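Local coordinates for protein acinetobacter secreted protease CpaA (Acinetobacter nosocomialis M2, PDB 6O38) that probably cleaves proteins or glycoproteins as a secreted zinc metalloprotease, and is bound by the chaperone CpaB for export through the type II secretion system, at residues A[179-184]-A[518-523]; A[185-190]-A[542-547]; A[270-275]-A[546-551]. All coordinates share one frame; numbering follows the deposited sequence.

Interaction 1 of 3, residues A[179-184]-A[518-523]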
loop_
_atom_site.group_PDB
_atom_site.type_symbol
_atom_site.label_atom_id
_atom_site.label_comp_id
_atom_site.label_asym_id
_atom_site.label_seq_id
_atom_site.Cartn_x
_atom_site.Cartn_y
_atom_site.Cartn_z
ATOM N N SER A 179 20.059 9.873 -0.681
ATOM C CA SER A 179 21.444 9.699 -1.106
ATOM C C SER A 179 21.644 8.380 -1.842
ATOM O O SER A 179 22.573 8.258 -2.649
ATOM C CB SER A 179 22.383 9.786 0.098
ATOM O OG SER A 179 21.931 8.965 1.159
ATOM N N ALA A 180 20.793 7.385 -1.577
ATOM C CA ALA A 180 20.853 6.140 -2.338
ATOM C C ALA A 180 20.524 6.368 -3.807
ATOM O O ALA A 180 20.982 5.612 -4.671
ATOM C CB ALA A 180 19.905 5.106 -1.732
ATOM N N LEU A 181 19.732 7.400 -4.108
ATOM C CA LEU A 181 19.409 7.763 -5.479
ATOM C C LEU A 181 20.142 9.001 -5.968
ATOM O O LEU A 181 20.183 9.233 -7.180
ATOM C CB LEU A 181 17.899 8.006 -5.628
ATOM C CG LEU A 181 16.955 6.818 -5.441
ATOM C CD1 LEU A 181 15.509 7.284 -5.498
ATOM C CD2 LEU A 181 17.217 5.758 -6.497
ATOM N N GLY A 182 20.726 9.785 -5.066
ATOM C CA GLY A 182 21.269 11.083 -5.438
ATOM C C GLY A 182 20.245 11.983 -6.092
ATOM O O GLY A 182 20.580 12.740 -7.011
ATOM N N LYS A 183 18.997 11.919 -5.632
ATOM C CA LYS A 183 17.898 12.644 -6.252
ATOM C C LYS A 183 16.984 13.213 -5.178
ATOM O O LYS A 183 16.785 12.595 -4.129
ATOM C CB LYS A 183 17.087 11.735 -7.185
ATOM C CG LYS A 183 17.826 11.296 -8.437
ATOM C CD LYS A 183 18.207 12.487 -9.296
ATOM C CE LYS A 183 18.921 12.046 -10.561
ATOM N NZ LYS A 183 18.032 12.136 -11.750
ATOM N N TRP A 184 16.433 14.393 -5.449
ATOM C CA TRP A 184 15.345 14.930 -4.643
ATOM C C TRP A 184 14.043 14.269 -5.074
ATOM O O TRP A 184 13.680 14.314 -6.255
ATOM C CB TRP A 184 15.261 16.447 -4.795
ATOM C CG TRP A 184 16.412 17.181 -4.179
ATOM C CD1 TRP A 184 17.577 17.540 -4.790
ATOM C CD2 TRP A 184 16.506 17.651 -2.829
ATOM N NE1 TRP A 184 18.392 18.202 -3.905
ATOM C CE2 TRP A 184 17.757 18.283 -2.693
ATOM C CE3 TRP A 184 15.653 17.596 -1.722
ATOM C CZ2 TRP A 184 18.177 18.857 -1.495
ATOM C CZ3 TRP A 184 16.072 18.167 -0.533
ATOM C CH2 TRP A 184 17.322 18.789 -0.430
ATOM N N PHE A 518 12.583 -6.616 -8.579
ATOM C CA PHE A 518 12.984 -5.232 -8.802
ATOM C C PHE A 518 13.276 -4.596 -7.447
ATOM O O PHE A 518 12.358 -4.367 -6.654
ATOM C CB PHE A 518 11.893 -4.467 -9.548
ATOM C CG PHE A 518 12.229 -3.028 -9.812
ATOM C CD1 PHE A 518 13.080 -2.679 -10.848
ATOM C CD2 PHE A 518 11.686 -2.022 -9.031
ATOM C CE1 PHE A 518 13.386 -1.355 -11.094
ATOM C CE2 PHE A 518 11.988 -0.696 -9.272
ATOM C CZ PHE A 518 12.841 -0.362 -10.305
ATOM N N ALA A 519 14.548 -4.313 -7.187
ATOM C CA ALA A 519 14.974 -3.675 -5.948
ATOM C C ALA A 519 15.133 -2.179 -6.178
ATOM O O ALA A 519 15.740 -1.759 -7.169
ATOM C CB ALA A 519 16.286 -4.279 -5.444
ATOM N N HIS A 520 14.589 -1.376 -5.257
ATOM C CA HIS A 520 14.627 0.072 -5.401
ATOM C C HIS A 520 14.420 0.707 -4.038
ATOM O O HIS A 520 13.612 0.194 -3.250
ATOM C CB HIS A 520 13.555 0.559 -6.381
ATOM C CG HIS A 520 13.742 1.974 -6.832
ATOM N ND1 HIS A 520 13.272 3.053 -6.114
ATOM C CD2 HIS A 520 14.349 2.488 -7.927
ATOM C CE1 HIS A 520 13.582 4.169 -6.748
ATOM N NE2 HIS A 520 14.236 3.854 -7.851
ATOM N N PRO A 521 15.122 1.798 -3.719
ATOM C CA PRO A 521 14.952 2.420 -2.394
ATOM C C PRO A 521 13.549 2.939 -2.130
ATOM O O PRO A 521 13.175 3.090 -0.961
ATOM C CB PRO A 521 15.976 3.565 -2.412
ATOM C CG PRO A 521 16.988 3.152 -3.434
ATOM C CD PRO A 521 16.211 2.422 -4.488
ATOM N N LEU A 522 12.764 3.222 -3.168
ATOM C CA LEU A 522 11.412 3.740 -3.011
ATOM C C LEU A 522 10.353 2.646 -3.054
ATOM O O LEU A 522 9.158 2.955 -3.109
ATOM C CB LEU A 522 11.119 4.788 -4.087
ATOM C CG LEU A 522 11.989 6.046 -4.073
ATOM C CD1 LEU A 522 11.621 6.956 -5.233
ATOM C CD2 LEU A 522 11.859 6.781 -2.747
ATOM N N GLY A 523 10.761 1.380 -3.029
ATOM C CA GLY A 523 9.822 0.278 -3.085
ATOM C C GLY A 523 10.322 -0.862 -3.945
ATOM O O GLY A 523 10.714 -0.656 -5.097
#
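A beta-hairpin tip meets a type I beta turn here: Ala180 and Leu181, in the link between strands 172-178 and 183-195 of a StcE-like beta-sandwich domain, rest on His520, Pro521 and Leu522. The turn runs from His520 to Gly523, in the long loop that follows the zinc-binding helix 496-504. No hydrogen bond crosses the contact, which is apolar and small. Leu181 does most of the work, its two methyls spreading over the turn. Its chi1 of -66° sets CG beside the backbone N, and both methyls beyond it meet the imidazole. CD2 lies 3.8 Å from His520 NE2, approaching the imidazole obliquely, and it also brushes Pro521 CD. The other methyl, Leu181 CD1, touches Leu522 CD1 at 3.9 Å and His520 CE1 at a similar separation. Beside it, Ala180 CB meets Pro521 CG at 3.9 Å, so the proline ring is contacted by two consecutive residues of the hairpin tip. The hairpin bends back through a G1 beta bulge, in which Gly182 and Lys183 both face Tyr178. Leu522 also packs on Tyr178 of strand 172-178 and on Leu160. Within the turn, Pro521 CD packs on one face of the imidazole, 3.3 Å above its plane and near the rim. Two hydrogen bonds hold the turn: Gly523 N bonds to His520 O, and Leu522 N donates to His520 ND1 at 3.0 Å. That last bond is fairly straight (162°), with the donor tilted 20° out of the ring plane.

Interaction 2 of 3, residues A[185-190]-A[542-547]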
loop_
_atom_site.group_PDB
_atom_site.type_symbol
_atom_site.label_atom_id
_atom_site.label_comp_id
_atom_site.label_asym_id
_atom_site.label_seq_id
_atom_site.Cartn_x
_atom_site.Cartn_y
_atom_site.Cartn_z
ATOM N N VAL A 185 13.346 13.658 -4.130
ATOM C CA VAL A 185 12.140 12.880 -4.400
ATOM C C VAL A 185 10.941 13.659 -3.878
ATOM O O VAL A 185 10.951 14.083 -2.717
ATOM C CB VAL A 185 12.204 11.484 -3.753
ATOM C CG1 VAL A 185 10.885 10.759 -3.928
ATOM C CG2 VAL A 185 13.343 10.676 -4.354
ATOM N N PRO A 186 9.905 13.876 -4.688
ATOM C CA PRO A 186 8.723 14.601 -4.200
ATOM C C PRO A 186 7.970 13.782 -3.162
ATOM O O PRO A 186 7.642 12.615 -3.389
ATOM C CB PRO A 186 7.882 14.819 -5.466
ATOM C CG PRO A 186 8.780 14.487 -6.621
ATOM C CD PRO A 186 9.796 13.520 -6.112
ATOM N N GLU A 187 7.699 14.404 -2.015
ATOM C CA GLU A 187 6.937 13.772 -0.947
ATOM C C GLU A 187 5.538 14.341 -0.782
ATOM O O GLU A 187 4.642 13.618 -0.342
ATOM C CB GLU A 187 7.683 13.893 0.390
ATOM C CG GLU A 187 8.974 13.085 0.467
ATOM C CD GLU A 187 8.738 11.582 0.492
ATOM O OE1 GLU A 187 9.724 10.825 0.372
ATOM O OE2 GLU A 187 7.571 11.154 0.630
ATOM N N TYR A 188 5.331 15.610 -1.124
ATOM C CA TYR A 188 3.999 16.202 -1.123
ATOM C C TYR A 188 3.943 17.285 -2.187
ATOM O O TYR A 188 4.822 18.151 -2.241
ATOM C CB TYR A 188 3.641 16.785 0.249
ATOM C CG TYR A 188 2.317 17.516 0.257
ATOM C CD1 TYR A 188 1.117 16.819 0.337
ATOM C CD2 TYR A 188 2.265 18.902 0.180
ATOM C CE1 TYR A 188 -0.096 17.483 0.340
ATOM C CE2 TYR A 188 1.057 19.574 0.182
ATOM C CZ TYR A 188 -0.120 18.860 0.263
ATOM O OH TYR A 188 -1.324 19.526 0.266
ATOM N N ILE A 189 2.911 17.235 -3.023
ATOM C CA ILE A 189 2.689 18.216 -4.077
ATOM C C ILE A 189 1.324 18.845 -3.847
ATOM O O ILE A 189 0.302 18.148 -3.880
ATOM C CB ILE A 189 2.771 17.584 -5.474
ATOM C CG1 ILE A 189 4.117 16.882 -5.671
ATOM C CG2 ILE A 189 2.550 18.638 -6.550
ATOM C CD1 ILE A 189 5.298 17.824 -5.722
ATOM N N LYS A 190 1.305 20.150 -3.616
ATOM C CA LYS A 190 0.042 20.862 -3.466
ATOM C C LYS A 190 -0.673 20.893 -4.810
ATOM O O LYS A 190 -0.129 21.440 -5.778
ATOM C CB LYS A 190 0.279 22.276 -2.946
ATOM C CG LYS A 190 -0.969 23.142 -2.910
ATOM C CD LYS A 190 -0.716 24.436 -2.154
ATOM C CE LYS A 190 -1.921 25.359 -2.217
ATOM N NZ LYS A 190 -1.609 26.713 -1.680
ATOM N N ASN A 542 5.284 2.322 -9.457
ATOM C CA ASN A 542 5.167 2.633 -8.042
ATOM C C ASN A 542 3.998 3.591 -7.817
ATOM O O ASN A 542 3.981 4.684 -8.405
ATOM C CB ASN A 542 6.470 3.247 -7.531
ATOM C CG ASN A 542 6.515 3.365 -6.015
ATOM O OD1 ASN A 542 5.587 3.874 -5.386
ATOM N ND2 ASN A 542 7.604 2.889 -5.421
ATOM N N PRO A 543 3.009 3.221 -6.997
ATOM C CA PRO A 543 1.807 4.065 -6.871
ATOM C C PRO A 543 2.094 5.485 -6.413
ATOM O O PRO A 543 1.482 6.431 -6.924
ATOM C CB PRO A 543 0.959 3.298 -5.848
ATOM C CG PRO A 543 1.408 1.878 -5.981
ATOM C CD PRO A 543 2.883 1.961 -6.245
ATOM N N LYS A 544 3.013 5.667 -5.465
ATOM C CA LYS A 544 3.297 6.992 -4.928
ATOM C C LYS A 544 4.324 7.761 -5.753
ATOM O O LYS A 544 4.132 8.948 -6.036
ATOM C CB LYS A 544 3.781 6.876 -3.479
ATOM C CG LYS A 544 4.193 8.204 -2.864
ATOM C CD LYS A 544 4.357 8.104 -1.357
ATOM C CE LYS A 544 4.531 9.483 -0.740
ATOM N NZ LYS A 544 3.612 10.485 -1.347
ATOM N N TYR A 545 5.417 7.107 -6.144
ATOM C CA TYR A 545 6.541 7.811 -6.744
ATOM C C TYR A 545 6.620 7.668 -8.258
ATOM O O TYR A 545 7.326 8.454 -8.900
ATOM C CB TYR A 545 7.850 7.330 -6.111
ATOM C CG TYR A 545 7.866 7.518 -4.611
ATOM C CD1 TYR A 545 8.033 8.777 -4.052
ATOM C CD2 TYR A 545 7.698 6.438 -3.753
ATOM C CE1 TYR A 545 8.040 8.957 -2.682
ATOM C CE2 TYR A 545 7.704 6.608 -2.381
ATOM C CZ TYR A 545 7.877 7.869 -1.852
ATOM O OH TYR A 545 7.884 8.044 -0.486
ATOM N N GLY A 546 5.924 6.695 -8.843
ATOM C CA GLY A 546 5.889 6.548 -10.281
ATOM C C GLY A 546 7.038 5.776 -10.886
ATOM O O GLY A 546 7.130 5.704 -12.118
ATOM N N VAL A 547 7.924 5.205 -10.068
ATOM C CA VAL A 547 9.039 4.428 -10.593
ATOM C C VAL A 547 8.507 3.178 -11.280
ATOM O O VAL A 547 7.688 2.439 -10.717
ATOM C CB VAL A 547 10.021 4.071 -9.467
ATOM C CG1 VAL A 547 11.140 3.185 -9.995
ATOM C CG2 VAL A 547 10.586 5.335 -8.837
#
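Glu187 receives the polar approaches of Lys544 and Tyr545, all of them weak. Lys544 NZ donates to the backbone Glu187 O at 3.4 Å, the lysine chain running extended until a bend at chi4 (42°) turns the amine. Tyr545 OH faces both carboxylate oxygens, 3.3 Å from Glu187 OE2 and slightly farther from OE1. The carboxylate stands nearly perpendicular to the phenol ring, the planes being 82° apart. Its stronger partner lies elsewhere, Tyr178 OH bonding to OE1. Glu187 OE2 and Lys544 NZ, 4.5 Å apart, are too distant for a salt bridge, although their opposite charges probably attract. Lys544 also packs on Glu146 of the chaperone chain, CpaB. Within the loop, Asn542 forms an Asx turn, OD1 accepting from Lys544 N at 3.1 Å and more weakly from Tyr545 N, while its ND2, in plane at the edge of the Tyr545 ring, bonds to Leu522 O. The Lys544 chain passes over one face of that ring, CG 3.7 Å above its centre. Val185 reaches the ring obliquely, CG1 3.5 Å from Tyr545 CD1, and Pro186 O lies at the ring edge, 3.7 Å from Tyr545 CE1. A classic beta bulge sets Glu187 and Tyr188 both opposite Trp174. The 542-547 loop, between helices 496-504 and 557-569, thus lies against strand 183-195 of the StcE-like sandwich domain, which pairs antiparallel with strand 172-178.

Interaction 3 of 3, residues A[270-275]-A[546-551]. With SO4 (sulfate ion), chain P.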
loop_
_atom_site.group_PDB
_atom_site.type_symbol
_atom_site.label_atom_id
_atom_site.label_comp_id
_atom_site.label_asym_id
_atom_site.label_seq_id
_atom_site.Cartn_x
_atom_site.Cartn_y
_atom_site.Cartn_z
HETATM N N MSE A 270 -1.059 9.282 -14.973
HETATM C CA MSE A 270 0.341 9.671 -14.878
HETATM C C MSE A 270 1.011 9.581 -16.240
HETATM O O MSE A 270 0.992 8.529 -16.880
HETATM C CB MSE A 270 1.077 8.791 -13.869
HETATM C CG MSE A 270 2.541 9.147 -13.691
HETATM SE SE MSE A 270 3.499 7.810 -12.650
HETATM C CE MSE A 270 3.330 6.302 -13.874
ATOM N N TYR A 271 1.609 10.682 -16.681
ATOM C CA TYR A 271 2.230 10.725 -17.996
ATOM C C TYR A 271 3.584 10.029 -17.972
ATOM O O TYR A 271 4.338 10.132 -16.999
ATOM C CB TYR A 271 2.392 12.168 -18.472
ATOM C CG TYR A 271 2.718 12.279 -19.942
ATOM C CD1 TYR A 271 1.738 12.075 -20.905
ATOM C CD2 TYR A 271 4.005 12.579 -20.370
ATOM C CE1 TYR A 271 2.028 12.170 -22.251
ATOM C CE2 TYR A 271 4.304 12.677 -21.716
ATOM C CZ TYR A 271 3.312 12.473 -22.652
ATOM O OH TYR A 271 3.602 12.568 -23.993
ATOM N N VAL A 272 3.888 9.314 -19.052
ATOM C CA VAL A 272 5.121 8.549 -19.187
ATOM C C VAL A 272 5.795 9.022 -20.469
ATOM O O VAL A 272 5.307 8.740 -21.571
ATOM C CB VAL A 272 4.863 7.036 -19.224
ATOM C CG1 VAL A 272 6.172 6.275 -19.230
ATOM C CG2 VAL A 272 4.003 6.610 -18.042
ATOM N N SER A 273 6.910 9.744 -20.326
ATOM C CA SER A 273 7.517 10.418 -21.472
ATOM C C SER A 273 8.027 9.422 -22.508
ATOM O O SER A 273 7.747 9.563 -23.705
ATOM C CB SER A 273 8.651 11.329 -20.999
ATOM O OG SER A 273 8.138 12.488 -20.368
ATOM N N ASP A 274 8.793 8.418 -22.073
ATOM C CA ASP A 274 9.380 7.474 -23.020
ATOM C C ASP A 274 8.321 6.697 -23.795
ATOM O O ASP A 274 8.609 6.204 -24.890
ATOM C CB ASP A 274 10.343 6.520 -22.302
ATOM C CG ASP A 274 9.693 5.760 -21.160
ATOM O OD1 ASP A 274 8.462 5.562 -21.178
ATOM O OD2 ASP A 274 10.424 5.356 -20.233
ATOM N N LYS A 275 7.110 6.575 -23.251
ATOM C CA LYS A 275 6.011 5.915 -23.942
ATOM C C LYS A 275 5.067 6.892 -24.632
ATOM O O LYS A 275 4.413 6.518 -25.610
ATOM C CB LYS A 275 5.205 5.059 -22.959
ATOM C CG LYS A 275 5.977 3.893 -22.364
ATOM C CD LYS A 275 6.415 2.905 -23.429
ATOM C CE LYS A 275 7.144 1.726 -22.805
ATOM N NZ LYS A 275 7.147 0.534 -23.697
ATOM N N GLY A 546 5.924 6.695 -8.843
ATOM C CA GLY A 546 5.889 6.548 -10.281
ATOM C C GLY A 546 7.038 5.776 -10.886
ATOM O O GLY A 546 7.130 5.704 -12.118
ATOM N N VAL A 547 7.924 5.205 -10.068
ATOM C CA VAL A 547 9.039 4.428 -10.593
ATOM C C VAL A 547 8.507 3.178 -11.280
ATOM O O VAL A 547 7.688 2.439 -10.717
ATOM C CB VAL A 547 10.021 4.071 -9.467
ATOM C CG1 VAL A 547 11.140 3.185 -9.995
ATOM C CG2 VAL A 547 10.586 5.335 -8.837
ATOM N N ARG A 548 8.962 2.942 -12.507
ATOM C CA ARG A 548 8.588 1.733 -13.226
ATOM C C ARG A 548 9.187 0.505 -12.548
ATOM O O ARG A 548 10.391 0.454 -12.281
ATOM C CB ARG A 548 9.035 1.825 -14.683
ATOM C CG ARG A 548 8.940 0.520 -15.447
ATOM C CD ARG A 548 8.701 0.771 -16.923
ATOM N NE ARG A 548 9.600 1.773 -17.481
ATOM C CZ ARG A 548 9.270 2.593 -18.473
ATOM N NH1 ARG A 548 8.060 2.528 -19.012
ATOM N NH2 ARG A 548 10.147 3.478 -18.925
ATOM N N LEU A 549 8.341 -0.481 -12.269
ATOM C CA LEU A 549 8.729 -1.656 -11.488
ATOM C C LEU A 549 9.258 -2.783 -12.371
ATOM O O LEU A 549 8.795 -3.920 -12.301
ATOM C CB LEU A 549 7.543 -2.126 -10.656
ATOM C CG LEU A 549 6.984 -1.122 -9.646
ATOM C CD1 LEU A 549 5.814 -1.722 -8.884
ATOM C CD2 LEU A 549 8.073 -0.663 -8.689
ATOM N N GLY A 550 10.242 -2.479 -13.204
ATOM C CA GLY A 550 10.797 -3.475 -14.096
ATOM C C GLY A 550 11.444 -2.823 -15.302
ATOM O O GLY A 550 11.628 -1.606 -15.356
ATOM N N GLU A 551 11.785 -3.672 -16.270
ATOM C CA GLU A 551 12.481 -3.233 -17.473
ATOM C C GLU A 551 12.218 -4.243 -18.580
ATOM O O GLU A 551 12.339 -5.451 -18.353
ATOM C CB GLU A 551 13.983 -3.088 -17.210
ATOM C CG GLU A 551 14.775 -2.518 -18.374
ATOM C CD GLU A 551 16.182 -2.119 -17.976
ATOM O OE1 GLU A 551 16.572 -2.381 -16.818
ATOM O OE2 GLU A 551 16.899 -1.542 -18.821
HETATM S S SO4 P . 3.906 -0.329 -23.599
HETATM O O1 SO4 P . 4.994 -0.955 -24.344
HETATM O O2 SO4 P . 2.655 -1.027 -23.883
HETATM O O3 SO4 P . 4.192 -0.403 -22.170
HETATM O O4 SO4 P . 3.782 1.070 -23.998
#
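Arg548 and Asp274 reach toward each other tip to tip and form a salt bridge, the polar link between the 546-551 loop and the end of strand 266-272 with the turn after it. Arg548 NH2 donates to Asp274 OD2, which lies at the guanidinium edge, and the two flat groups are nearly coplanar, 18° apart. The modelled separation is too short to be trusted as a length. Lys275 crosses Arg548 at about a right angle, with CE 4.0 Å from Arg548 NH1, but its amine goes elsewhere. NZ donates to a sulfate oxygen, O1, at 2.7 Å; this ion, probably from the crystallisation liquor, is also bonded by Tyr277 OH. NZ has in addition a long, weak ion pair with Glu552 OE2. Lys275 NZ and Arg548 NH1 are 5.2 Å apart, a like-charge proximity that the sulfate and Asp274 may temper. Val272 CG1 lies obliquely by the guanidinium, 4.2 Å from Arg548 NH1. Farther along the strand, selenomethionine Met270 packs on the loop backbone, its SE 3.6 Å from Gly546 CA. Tyr541 is touched by both Met270 and Arg548. Gly546 O is satisfied by Arg233 NH2, and Ser273 N by Asp232 OD1. Leu549, at the centre of an inverse gamma turn, has backbone bonds to Ser537 and Leu540. Strand 266-272 ends here in the turn leading to its antiparallel partner 277-288, whose Ile281 touches Met270. The end of this StcE-like hairpin, strands 266-272 and 277-288, therefore meets the loop that precedes helix 557-569.

Overall arrangement
One long loop region between helices 496-504 and 557-569 supplies a segment to all three contacts and meets two successive StcE-like sandwich domains. Interactions 1 and 2, with centres about 12 Å apart, lie at successive points of strand 183-195 and the hairpin leading into it; Leu522 O and Asn542 ND2, 2.8 Å apart, probably hydrogen-bond between them. Interaction 3 reaches the next sandwich domain and shares Gly546 and Val547 with interaction 2, about 13 Å away centre to centre. Val547 CG1 packs 3.8 Å from His520 NE2, and Phe518 lies against Leu549, tying interaction 1 to 3. Toward the zinc site of His498, His502 and His508, Ala519 touches Asn509, which follows the zinc ligand His508 in sequence.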